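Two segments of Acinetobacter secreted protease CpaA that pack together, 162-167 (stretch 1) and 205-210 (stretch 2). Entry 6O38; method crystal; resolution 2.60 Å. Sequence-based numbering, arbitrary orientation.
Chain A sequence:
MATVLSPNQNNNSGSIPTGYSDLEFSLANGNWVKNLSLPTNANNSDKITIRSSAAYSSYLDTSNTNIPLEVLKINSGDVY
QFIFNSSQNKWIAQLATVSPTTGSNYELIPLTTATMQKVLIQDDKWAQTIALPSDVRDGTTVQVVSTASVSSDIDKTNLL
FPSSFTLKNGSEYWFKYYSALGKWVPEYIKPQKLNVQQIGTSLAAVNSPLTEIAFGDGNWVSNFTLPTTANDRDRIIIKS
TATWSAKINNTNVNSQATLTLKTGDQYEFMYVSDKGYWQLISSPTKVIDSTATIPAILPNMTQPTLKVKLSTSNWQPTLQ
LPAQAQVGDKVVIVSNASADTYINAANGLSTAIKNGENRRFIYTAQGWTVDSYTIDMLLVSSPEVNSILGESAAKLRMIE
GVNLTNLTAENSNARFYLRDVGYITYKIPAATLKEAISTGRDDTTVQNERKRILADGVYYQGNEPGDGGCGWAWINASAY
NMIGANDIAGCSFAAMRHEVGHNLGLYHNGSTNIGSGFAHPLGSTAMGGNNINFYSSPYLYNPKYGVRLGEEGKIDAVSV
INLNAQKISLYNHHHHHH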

# COMPACT_ATOMS: atom_id res chain seq x y z
N PRO A 162 22.08 5.76 5.77
CA PRO A 162 23.37 6.09 5.13
C PRO A 162 23.60 5.31 3.83
O PRO A 162 24.53 4.51 3.71
N SER A 163 22.74 5.56 2.85
CA SER A 163 22.83 4.87 1.57
C SER A 163 23.95 5.47 0.72
O SER A 163 24.62 6.42 1.11
N SER A 164 24.15 4.89 -0.47
CA SER A 164 25.24 5.29 -1.36
C SER A 164 24.82 6.51 -2.18
O SER A 164 24.71 6.47 -3.41
N PHE A 165 24.62 7.62 -1.48
CA PHE A 165 24.18 8.87 -2.12
C PHE A 165 25.38 9.57 -2.76
O PHE A 165 25.82 10.64 -2.35
N THR A 166 25.90 8.93 -3.81
CA THR A 166 26.96 9.53 -4.61
C THR A 166 26.35 10.25 -5.81
O THR A 166 25.32 9.84 -6.35
N LEU A 167 27.01 11.32 -6.23
CA LEU A 167 26.50 12.21 -7.27
C LEU A 167 27.48 12.26 -8.42
O LEU A 167 28.56 12.84 -8.30
N ALA A 205 29.85 -4.46 -6.73
CA ALA A 205 29.45 -3.42 -5.79
C ALA A 205 28.43 -2.51 -6.46
O ALA A 205 28.37 -2.40 -7.69
N VAL A 206 27.64 -1.84 -5.63
CA VAL A 206 26.66 -0.87 -6.12
C VAL A 206 27.27 0.52 -6.06
O VAL A 206 28.21 0.80 -5.31
N ASN A 207 26.72 1.42 -6.88
CA ASN A 207 27.25 2.77 -7.03
C ASN A 207 26.25 3.86 -6.66
O ASN A 207 26.62 5.03 -6.66
N SER A 208 25.01 3.50 -6.34
CA SER A 208 23.95 4.47 -6.11
C SER A 208 22.90 3.81 -5.22
O SER A 208 22.91 2.58 -5.04
N PRO A 209 21.97 4.59 -4.65
CA PRO A 209 20.97 3.98 -3.76
C PRO A 209 19.97 3.09 -4.48
O PRO A 209 19.28 2.31 -3.81
N LEU A 210 19.87 3.17 -5.80
CA LEU A 210 18.91 2.37 -6.56
C LEU A 210 19.56 1.93 -7.86
O LEU A 210 19.77 2.76 -8.76

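P162 lies beyond reach of the second stretch, so the contact begins at S163. Its CA-to-CB bond points toward the other segment, and the m rotamer (chi1 -58°) accompanies a light touch in which S163 CB lies 4.2 Å from P209 CB; serine suits the place because its small side chain allows this touch while its hydroxyl is satisfied elsewhere in the structure.

S164, also m and with its CA-to-CB bond also toward stretch 2, is buried, and its CA lies 5.0 Å from the CA of S208. A small side chain suits so close an approach of backbones: S164 OG lies 4.4 Å from V206 CG2 and finds its hydrogen bond elsewhere. The carbonyl does more, for S164 O accepts a CA-H...O contact from S208 CA at 3.4 Å and lies 3.1 Å from P209 CD.

The CA-to-CB bond of F165 points away, yet the end of its side chain, in the m rotamer (chi1 -71°), comes nearer, placing F165 CD1 3.5 Å from P209 CG. P209 CG approaches the ring obliquely, a compact apolar contact between buried residues.

The CA-to-CB bond of T166 points sideways; in the p rotamer (chi1 49°), T166 OG1 lies just 2.6 Å from the backbone N207 O. Threonine supplies a hydroxyl for this close polar approach on a side chain that tolerates partial exposure. The CA-to-CB bond of L167 points away, and the residue makes no contact.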

# COMPACT_ATOMS: atom_id res chain seq x y z
CB PRO A 162 24.38 5.72 6.22
CG PRO A 162 23.74 4.59 6.95
CD PRO A 162 22.25 4.86 6.92
CB SER A 163 21.49 4.92 0.84
OG SER A 163 20.46 4.35 1.63
CB SER A 164 25.64 4.12 -2.25
OG SER A 164 25.97 2.98 -1.49
CB PHE A 165 23.49 9.77 -1.11
CG PHE A 165 22.14 9.28 -0.67
CD1 PHE A 165 21.06 9.31 -1.53
CD2 PHE A 165 21.95 8.78 0.61
CE1 PHE A 165 19.82 8.86 -1.13
CE2 PHE A 165 20.71 8.33 1.02
CZ PHE A 165 19.64 8.37 0.15
CB THR A 166 27.95 8.47 -5.08
OG1 THR A 166 27.25 7.36 -5.66
CG2 THR A 166 28.79 7.97 -3.91
CB LEU A 167 26.25 13.61 -6.70
CG LEU A 167 25.16 13.74 -5.65
CD1 LEU A 167 25.41 14.94 -4.76
CD2 LEU A 167 23.80 13.85 -6.32
CB ALA A 205 30.65 -2.62 -5.29
CB VAL A 206 25.34 -0.93 -5.32
CG1 VAL A 206 24.66 -2.27 -5.52
CG2 VAL A 206 25.61 -0.68 -3.84
CB ASN A 207 27.71 2.99 -8.48
CG ASN A 207 28.95 3.86 -8.57
OD1 ASN A 207 29.51 4.28 -7.56
ND2 ASN A 207 29.39 4.13 -9.80
CB SER A 208 23.34 4.95 -7.44
OG SER A 208 22.53 3.95 -8.02
CB PRO A 209 20.26 5.19 -3.13
CG PRO A 209 21.17 6.35 -3.37
CD PRO A 209 21.87 6.06 -4.66
CB LEU A 210 17.63 3.15 -6.82
CG LEU A 210 16.52 2.41 -7.56
CD1 LEU A 210 16.16 1.13 -6.82
CD2 LEU A 210 15.29 3.30 -7.72